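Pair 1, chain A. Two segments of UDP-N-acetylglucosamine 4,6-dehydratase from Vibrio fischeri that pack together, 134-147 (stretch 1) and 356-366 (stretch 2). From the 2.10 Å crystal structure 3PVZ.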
# COMPACT_ATOMS: atom_id res chain seq x y z
N LEU A 134 -3.02 -6.89 13.11
CA LEU A 134 -3.85 -6.16 14.05
C LEU A 134 -3.04 -5.13 14.81
O LEU A 134 -3.52 -4.04 15.08
CB LEU A 134 -4.46 -7.16 15.04
CG LEU A 134 -5.57 -6.77 16.02
CD1 LEU A 134 -6.71 -6.02 15.33
CD2 LEU A 134 -6.10 -8.02 16.71
N MSE A 135 -1.82 -5.48 15.20
CA MSE A 135 -0.95 -4.54 15.91
C MSE A 135 -0.58 -3.43 14.95
O MSE A 135 -0.57 -2.28 15.34
CB MSE A 135 0.31 -5.21 16.43
CG MSE A 135 1.29 -4.32 17.14
SE MSE A 135 0.52 -3.53 18.70
CE MSE A 135 1.00 -4.97 19.96
N ARG A 136 -0.31 -3.76 13.69
CA ARG A 136 0.03 -2.73 12.74
C ARG A 136 -1.12 -1.73 12.55
O ARG A 136 -0.90 -0.56 12.36
CB ARG A 136 0.47 -3.32 11.38
CG ARG A 136 0.79 -2.23 10.40
CD ARG A 136 1.29 -2.70 9.06
NE ARG A 136 1.43 -1.55 8.19
CZ ARG A 136 1.09 -1.50 6.90
NH1 ARG A 136 0.57 -2.55 6.28
NH2 ARG A 136 1.20 -0.39 6.23
N MSE A 137 -2.34 -2.23 12.56
CA MSE A 137 -3.54 -1.42 12.36
C MSE A 137 -3.67 -0.48 13.53
O MSE A 137 -4.10 0.64 13.38
CB MSE A 137 -4.78 -2.37 12.24
CG MSE A 137 -6.09 -1.81 12.75
SE MSE A 137 -7.63 -3.04 12.60
CE MSE A 137 -7.84 -2.48 10.70
N ILE A 138 -3.32 -0.95 14.71
CA ILE A 138 -3.35 -0.09 15.90
C ILE A 138 -2.28 1.00 15.77
O ILE A 138 -2.53 2.15 16.15
CB ILE A 138 -3.10 -0.89 17.19
CG1 ILE A 138 -4.32 -1.75 17.54
CG2 ILE A 138 -2.79 0.04 18.34
CD1 ILE A 138 -3.97 -2.83 18.52
N ASP A 139 -1.11 0.65 15.23
CA ASP A 139 0.01 1.60 15.10
C ASP A 139 -0.31 2.65 14.08
O ASP A 139 -0.12 3.87 14.34
CB ASP A 139 1.32 0.90 14.71
CG ASP A 139 2.05 0.29 15.89
OD1 ASP A 139 1.78 0.72 17.03
OD2 ASP A 139 2.90 -0.64 15.68
N VAL A 140 -0.83 2.20 12.93
CA VAL A 140 -1.22 3.11 11.84
C VAL A 140 -2.47 3.91 12.20
O VAL A 140 -2.51 5.12 11.95
CB VAL A 140 -1.45 2.38 10.53
CG1 VAL A 140 -2.03 3.37 9.49
CG2 VAL A 140 -0.16 1.74 10.01
N ASN A 141 -3.49 3.29 12.80
CA ASN A 141 -4.72 4.02 12.95
C ASN A 141 -4.70 4.82 14.26
O ASN A 141 -5.25 5.89 14.28
CB ASN A 141 -5.99 3.14 12.91
CG ASN A 141 -6.24 2.43 11.58
OD1 ASN A 141 -5.63 2.71 10.52
ND2 ASN A 141 -7.17 1.47 11.64
N VAL A 142 -4.09 4.32 15.34
CA VAL A 142 -4.10 5.06 16.63
C VAL A 142 -2.81 5.89 16.85
O VAL A 142 -2.85 7.13 16.83
CB VAL A 142 -4.35 4.11 17.82
CG1 VAL A 142 -4.49 4.88 19.15
CG2 VAL A 142 -5.61 3.24 17.56
N PHE A 143 -1.68 5.21 16.98
CA PHE A 143 -0.44 5.84 17.40
C PHE A 143 0.19 6.80 16.41
O PHE A 143 0.69 7.84 16.82
CB PHE A 143 0.54 4.80 17.93
CG PHE A 143 0.07 4.15 19.21
CD1 PHE A 143 -0.10 4.92 20.37
CD2 PHE A 143 -0.29 2.83 19.23
CE1 PHE A 143 -0.58 4.34 21.50
CE2 PHE A 143 -0.75 2.24 20.39
CZ PHE A 143 -0.91 2.98 21.51
N ASN A 144 0.14 6.51 15.12
CA ASN A 144 0.63 7.42 14.11
C ASN A 144 -0.22 8.68 14.10
O ASN A 144 0.27 9.80 13.83
CB ASN A 144 0.56 6.80 12.71
CG ASN A 144 1.66 5.77 12.46
OD1 ASN A 144 2.48 5.47 13.33
ND2 ASN A 144 1.65 5.20 11.25
N THR A 145 -1.50 8.51 14.34
CA THR A 145 -2.40 9.64 14.30
C THR A 145 -2.09 10.55 15.48
O THR A 145 -1.86 11.74 15.27
CB THR A 145 -3.85 9.17 14.38
OG1 THR A 145 -4.09 8.22 13.34
CG2 THR A 145 -4.81 10.33 14.22
N ASP A 146 -1.99 9.98 16.69
CA ASP A 146 -1.68 10.74 17.90
C ASP A 146 -0.33 11.46 17.74
O ASP A 146 -0.26 12.66 17.99
CB ASP A 146 -1.66 9.82 19.14
CG ASP A 146 -1.65 10.58 20.42
OD1 ASP A 146 -2.57 11.38 20.67
OD2 ASP A 146 -0.71 10.39 21.19
N LYS A 147 0.72 10.77 17.28
CA LYS A 147 2.02 11.39 17.07
C LYS A 147 2.00 12.55 16.06
O LYS A 147 2.58 13.59 16.30
CB LYS A 147 3.08 10.35 16.65
CG LYS A 147 4.50 10.98 16.39
CD LYS A 147 5.46 10.01 15.79
CE LYS A 147 5.17 9.76 14.29
NZ LYS A 147 6.25 8.81 13.77
N LEU A 356 -3.30 3.49 30.00
CA LEU A 356 -3.36 2.02 30.04
C LEU A 356 -3.04 1.43 28.67
O LEU A 356 -2.19 0.54 28.55
CB LEU A 356 -4.76 1.55 30.46
CG LEU A 356 -5.04 0.05 30.61
CD1 LEU A 356 -4.20 -0.55 31.70
CD2 LEU A 356 -6.50 -0.21 30.91
N PHE A 357 -3.70 1.97 27.64
CA PHE A 357 -3.57 1.48 26.28
C PHE A 357 -2.13 1.66 25.83
O PHE A 357 -1.53 0.74 25.33
CB PHE A 357 -4.56 2.23 25.37
CG PHE A 357 -4.68 1.67 23.98
CD1 PHE A 357 -5.49 0.58 23.73
CD2 PHE A 357 -3.98 2.22 22.94
CE1 PHE A 357 -5.62 0.06 22.45
CE2 PHE A 357 -4.10 1.69 21.66
CZ PHE A 357 -4.92 0.59 21.43
N GLU A 358 -1.56 2.83 26.03
CA GLU A 358 -0.15 3.04 25.67
C GLU A 358 0.78 2.13 26.48
O GLU A 358 1.75 1.64 25.96
CB GLU A 358 0.28 4.48 25.90
CG GLU A 358 -0.41 5.51 25.03
CD GLU A 358 -0.30 6.93 25.60
OE1 GLU A 358 -0.09 7.06 26.84
OE2 GLU A 358 -0.42 7.92 24.81
N GLN A 359 0.47 1.89 27.74
CA GLN A 359 1.32 1.07 28.59
C GLN A 359 1.26 -0.40 28.19
O GLN A 359 2.30 -1.02 27.97
CB GLN A 359 0.96 1.24 30.08
CG GLN A 359 1.89 0.50 31.03
CD GLN A 359 1.37 0.43 32.46
OE1 GLN A 359 0.16 0.55 32.73
NE2 GLN A 359 2.30 0.22 33.41
N LYS A 360 0.06 -0.96 28.09
CA LYS A 360 -0.15 -2.35 27.66
C LYS A 360 0.30 -2.64 26.22
O LYS A 360 0.80 -3.72 25.95
CB LYS A 360 -1.62 -2.75 27.82
CG LYS A 360 -2.07 -2.84 29.24
CD LYS A 360 -1.82 -4.21 29.81
CE LYS A 360 -2.10 -4.26 31.31
NZ LYS A 360 -1.28 -3.25 32.08
N ILE A 361 0.08 -1.72 25.28
CA ILE A 361 0.55 -1.94 23.91
C ILE A 361 2.08 -1.91 23.88
O ILE A 361 2.70 -2.82 23.30
CB ILE A 361 -0.01 -0.95 22.89
CG1 ILE A 361 -1.51 -1.19 22.66
CG2 ILE A 361 0.72 -1.09 21.55
CD1 ILE A 361 -1.81 -2.37 21.74
N GLY A 362 2.69 -0.89 24.51
CA GLY A 362 4.15 -0.76 24.60
C GLY A 362 4.82 -2.04 25.14
O GLY A 362 5.86 -2.46 24.63
N GLN A 363 4.20 -2.67 26.15
CA GLN A 363 4.74 -3.88 26.79
C GLN A 363 4.56 -5.10 25.90
O GLN A 363 5.39 -5.99 25.92
CB GLN A 363 4.11 -4.14 28.17
CG GLN A 363 4.86 -5.22 29.03
CD GLN A 363 6.27 -4.76 29.53
OE1 GLN A 363 6.39 -3.74 30.22
NE2 GLN A 363 7.32 -5.52 29.18
N MSE A 364 3.49 -5.19 25.14
CA MSE A 364 3.40 -6.25 24.16
C MSE A 364 4.57 -6.11 23.18
O MSE A 364 5.20 -7.08 22.82
CB MSE A 364 2.08 -6.20 23.42
CG MSE A 364 0.88 -6.67 24.23
SE MSE A 364 -0.76 -6.53 23.19
CE MSE A 364 -1.87 -5.62 24.54
N LYS A 365 4.86 -4.89 22.75
CA LYS A 365 5.97 -4.66 21.82
C LYS A 365 7.35 -4.96 22.41
O LYS A 365 8.27 -5.33 21.70
CB LYS A 365 5.95 -3.23 21.31
CG LYS A 365 4.81 -2.95 20.34
CD LYS A 365 4.84 -1.54 19.95
CE LYS A 365 3.61 -1.14 19.15
NZ LYS A 365 3.72 0.28 18.62
N THR A 366 7.48 -4.79 23.72
CA THR A 366 8.73 -5.03 24.41
C THR A 366 8.94 -6.52 24.51
O THR A 366 10.03 -7.01 24.24
CB THR A 366 8.72 -4.40 25.81
OG1 THR A 366 8.77 -2.98 25.66
CG2 THR A 366 9.91 -4.88 26.66

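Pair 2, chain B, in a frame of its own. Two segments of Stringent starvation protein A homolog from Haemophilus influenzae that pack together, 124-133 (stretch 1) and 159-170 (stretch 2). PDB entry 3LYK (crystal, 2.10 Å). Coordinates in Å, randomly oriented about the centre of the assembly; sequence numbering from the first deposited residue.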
# COMPACT_ATOMS: atom_id res chain seq x y z
N ALA B 124 11.23 21.11 -10.78
CA ALA B 124 10.82 20.21 -9.68
C ALA B 124 11.11 20.83 -8.31
O ALA B 124 10.22 20.87 -7.45
CB ALA B 124 11.49 18.87 -9.83
N LEU B 125 12.32 21.36 -8.12
CA LEU B 125 12.66 22.04 -6.87
C LEU B 125 11.75 23.21 -6.51
O LEU B 125 11.33 23.35 -5.35
CB LEU B 125 14.12 22.50 -6.86
CG LEU B 125 15.20 21.42 -6.90
CD1 LEU B 125 16.60 22.04 -6.96
CD2 LEU B 125 15.09 20.47 -5.69
N LYS B 126 11.44 24.06 -7.49
CA LYS B 126 10.55 25.18 -7.22
C LYS B 126 9.15 24.70 -6.85
O LYS B 126 8.52 25.24 -5.93
CB LYS B 126 10.47 26.15 -8.41
CG LYS B 126 9.77 27.49 -8.06
CD LYS B 126 10.37 28.66 -8.87
CE LYS B 126 9.92 28.61 -10.35
NZ LYS B 126 8.62 29.32 -10.49
N GLN B 127 8.67 23.69 -7.56
CA GLN B 127 7.37 23.12 -7.28
C GLN B 127 7.28 22.53 -5.86
O GLN B 127 6.33 22.80 -5.12
CB GLN B 127 6.98 22.09 -8.35
CG GLN B 127 5.44 21.88 -8.46
CD GLN B 127 5.05 20.45 -8.89
OE1 GLN B 127 5.59 19.91 -9.86
NE2 GLN B 127 4.12 19.84 -8.17
N LEU B 128 8.28 21.72 -5.47
CA LEU B 128 8.29 21.12 -4.11
C LEU B 128 8.38 22.17 -3.03
O LEU B 128 7.69 22.11 -2.02
CB LEU B 128 9.44 20.12 -3.96
CG LEU B 128 9.10 18.72 -4.45
CD1 LEU B 128 10.34 17.86 -4.44
CD2 LEU B 128 7.98 18.08 -3.61
N LYS B 129 9.25 23.16 -3.27
CA LYS B 129 9.39 24.32 -2.41
C LYS B 129 8.07 25.08 -2.20
O LYS B 129 7.67 25.33 -1.05
CB LYS B 129 10.48 25.25 -2.97
CG LYS B 129 10.96 26.30 -1.99
CD LYS B 129 12.21 26.98 -2.50
CE LYS B 129 12.79 27.79 -1.38
NZ LYS B 129 14.11 28.32 -1.80
N GLU B 130 7.38 25.41 -3.29
CA GLU B 130 6.08 26.10 -3.17
C GLU B 130 5.09 25.26 -2.35
O GLU B 130 4.49 25.75 -1.39
CB GLU B 130 5.48 26.41 -4.53
CG GLU B 130 6.14 27.54 -5.30
CD GLU B 130 5.52 27.74 -6.70
OE1 GLU B 130 4.96 28.83 -6.96
OE2 GLU B 130 5.58 26.79 -7.53
N GLU B 131 4.95 23.99 -2.73
CA GLU B 131 4.02 23.08 -2.05
C GLU B 131 4.27 22.91 -0.56
O GLU B 131 3.33 22.97 0.24
CB GLU B 131 3.98 21.73 -2.75
CG GLU B 131 2.82 21.63 -3.73
CD GLU B 131 3.12 20.75 -4.93
OE1 GLU B 131 4.14 20.01 -4.93
OE2 GLU B 131 2.31 20.81 -5.88
N LEU B 132 5.52 22.70 -0.18
CA LEU B 132 5.85 22.59 1.23
C LEU B 132 5.58 23.90 2.01
O LEU B 132 5.02 23.88 3.11
CB LEU B 132 7.28 22.07 1.42
CG LEU B 132 7.36 20.55 1.18
CD1 LEU B 132 8.72 20.15 0.70
CD2 LEU B 132 6.96 19.76 2.42
N LEU B 133 5.95 25.03 1.42
CA LEU B 133 5.59 26.32 2.01
C LEU B 133 4.06 26.45 2.16
O LEU B 133 3.57 26.83 3.22
CB LEU B 133 6.21 27.51 1.24
CG LEU B 133 7.71 27.74 1.54
CD1 LEU B 133 8.27 28.90 0.71
CD2 LEU B 133 8.02 27.98 3.05
N PRO B 159 12.54 11.95 5.34
CA PRO B 159 13.50 11.59 4.32
C PRO B 159 13.42 12.54 3.12
O PRO B 159 14.43 12.76 2.44
CB PRO B 159 13.06 10.17 3.91
CG PRO B 159 12.55 9.61 5.17
CD PRO B 159 11.74 10.77 5.73
N LEU B 160 12.22 13.05 2.86
CA LEU B 160 12.02 13.93 1.71
C LEU B 160 12.65 15.32 1.95
O LEU B 160 13.28 15.87 1.06
CB LEU B 160 10.54 14.08 1.38
CG LEU B 160 10.25 15.10 0.28
CD1 LEU B 160 9.21 14.57 -0.65
CD2 LEU B 160 9.76 16.39 0.94
N LEU B 161 12.45 15.87 3.14
CA LEU B 161 13.05 17.14 3.54
C LEU B 161 14.59 17.04 3.62
O LEU B 161 15.29 17.95 3.21
CB LEU B 161 12.47 17.58 4.86
CG LEU B 161 10.97 17.93 4.76
CD1 LEU B 161 10.44 18.29 6.11
CD2 LEU B 161 10.69 19.12 3.77
N TRP B 162 15.09 15.90 4.10
CA TRP B 162 16.47 15.60 4.14
C TRP B 162 17.08 15.67 2.74
O TRP B 162 18.12 16.30 2.54
CB TRP B 162 16.69 14.23 4.74
CG TRP B 162 18.14 13.85 4.89
CD1 TRP B 162 18.82 12.85 4.20
CD2 TRP B 162 19.08 14.41 5.82
NE1 TRP B 162 20.11 12.76 4.68
CE2 TRP B 162 20.30 13.70 5.65
CE3 TRP B 162 19.02 15.45 6.76
CZ2 TRP B 162 21.48 14.01 6.40
CZ3 TRP B 162 20.18 15.74 7.51
CH2 TRP B 162 21.39 15.01 7.32
N LYS B 163 16.42 15.04 1.76
CA LYS B 163 16.92 15.09 0.40
C LYS B 163 16.87 16.48 -0.19
O LYS B 163 17.82 16.88 -0.88
CB LYS B 163 16.23 14.09 -0.51
CG LYS B 163 16.79 12.68 -0.33
CD LYS B 163 16.15 11.72 -1.30
CE LYS B 163 16.70 10.33 -1.14
NZ LYS B 163 18.01 10.18 -1.84
N LEU B 164 15.78 17.21 0.08
CA LEU B 164 15.65 18.57 -0.43
C LEU B 164 16.76 19.46 0.16
O LEU B 164 17.41 20.19 -0.59
CB LEU B 164 14.28 19.19 -0.10
CG LEU B 164 13.09 18.63 -0.88
CD1 LEU B 164 11.82 19.30 -0.41
CD2 LEU B 164 13.31 18.84 -2.39
N LYS B 165 16.96 19.41 1.48
CA LYS B 165 18.07 20.15 2.10
C LYS B 165 19.39 19.91 1.31
O LYS B 165 20.07 20.87 0.97
CB LYS B 165 18.24 19.83 3.58
CG LYS B 165 19.20 20.79 4.33
CD LYS B 165 19.26 20.51 5.85
CE LYS B 165 20.18 21.52 6.58
NZ LYS B 165 21.63 21.28 6.26
N HIS B 166 19.71 18.66 1.00
CA HIS B 166 20.97 18.33 0.34
C HIS B 166 20.99 18.57 -1.15
O HIS B 166 22.01 18.37 -1.79
CB HIS B 166 21.44 16.92 0.71
CG HIS B 166 21.76 16.81 2.17
ND1 HIS B 166 20.78 16.68 3.13
CD2 HIS B 166 22.93 16.98 2.84
CE1 HIS B 166 21.34 16.71 4.33
NE2 HIS B 166 22.64 16.87 4.18
N LEU B 167 19.86 19.01 -1.69
CA LEU B 167 19.81 19.44 -3.07
C LEU B 167 19.89 20.96 -3.14
O LEU B 167 19.80 21.52 -4.22
CB LEU B 167 18.56 18.92 -3.77
CG LEU B 167 18.61 17.44 -4.13
CD1 LEU B 167 17.19 16.92 -4.52
CD2 LEU B 167 19.60 17.20 -5.24
N GLY B 168 20.04 21.62 -2.00
CA GLY B 168 20.24 23.07 -1.97
C GLY B 168 19.02 23.91 -1.64
O GLY B 168 19.13 25.12 -1.54
N VAL B 169 17.85 23.29 -1.49
CA VAL B 169 16.66 24.00 -1.03
C VAL B 169 16.89 24.67 0.32
O VAL B 169 17.41 24.05 1.25
CB VAL B 169 15.45 23.02 -0.95
CG1 VAL B 169 14.19 23.71 -0.41
CG2 VAL B 169 15.19 22.47 -2.31
N GLU B 170 16.50 25.93 0.43
CA GLU B 170 16.60 26.71 1.67
C GLU B 170 15.27 27.44 1.82
O GLU B 170 14.84 28.12 0.91
CB GLU B 170 17.77 27.71 1.59
CG GLU B 170 19.18 27.03 1.55
CD GLU B 170 20.39 28.01 1.48
OE1 GLU B 170 20.18 29.24 1.45
OE2 GLU B 170 21.56 27.54 1.46

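Both pairs bring two helices together so that they cross at an oblique angle, nearer antiparallel than parallel. The N-to-C directions differ by 135° in pair 1 and 131° in pair 2, and the axes approach to 12.3 Å and 12.0 Å. Fourteen central residues superpose with an RMSD of 0.5 Å. The buried areas are also close, 457 Å² and 440 Å².

At this spacing the contact is made by side chains. A:Ile361 and B:Leu164 match, and both point toward the other helix. In pair 1, A:Ile361 CD1 lies 3.9 Å from A:Ile138 CD1. The match of A:Ile138 is B:Leu128, whose CD1 lies 3.7 Å from B:Leu164 CD2. The same apolar contact forms at matched positions, between two isoleucines in pair 1 and two leucines in pair 2.

A:Met135 matches B:Leu125. A:Met135 is a selenomethionine. Its SE lies 3.8 Å from A:Ile361 CG2, and its CE lies 3.8 Å from A:Met364 CB. B:Leu125 is shorter. Its CB starts out sideways, but its end comes nearer, and CD2 reaches B:Leu164 CD2 at 4.1 Å. The same CD2 is 4.3 Å from CB of B:Leu167, the match of A:Met364, and 3.9 Å from B:Val169 CG2.

A:Phe357 matches B:Leu160. The ring of A:Phe357 meets A:Ile138 CG2 at its edge, with CZ 3.8 Å away, and its CE2 is 4.1 Å from A:Val142 CG1. The match of A:Val142 is B:Leu132. Here the leucine reaches further: B:Leu132 CD1 lies 3.9 Å from B:Leu160 CD2 and 3.4 Å from B:Leu164 CD1.

Pair 1 has a wider pi-type turn at 139-143, and A:Phe143 has no counterpart in pair 2. Its ring is near parallel to that of A:Phe357 but slid apart, with centroids 5.5 Å apart. A:Phe143 CE1 also packs on A:Glu358 CG at 3.7 Å. B:Leu161, which matches A:Glu358, instead places CD2 3.8 Å from B:Leu132 CD1.

The polar contacts also differ. A:Asp139 matches B:Lys129, and the end of each side chain comes nearer the other stretch. A:Asp139 OD1 accepts a hydrogen bond from A:Lys365 NZ at 2.5 Å, within a salt bridge. At the position of A:Lys365, pair 2 has B:Gly168, with positive phi in a Schellman motif. B:Gly168 is the first residue to leave helical phi/psi, and B:Lys129 NZ donates to the backbone B:Glu170 O at 2.8 Å. One pair joins two charged side chains; the other ties a lysine to a main-chain carbonyl.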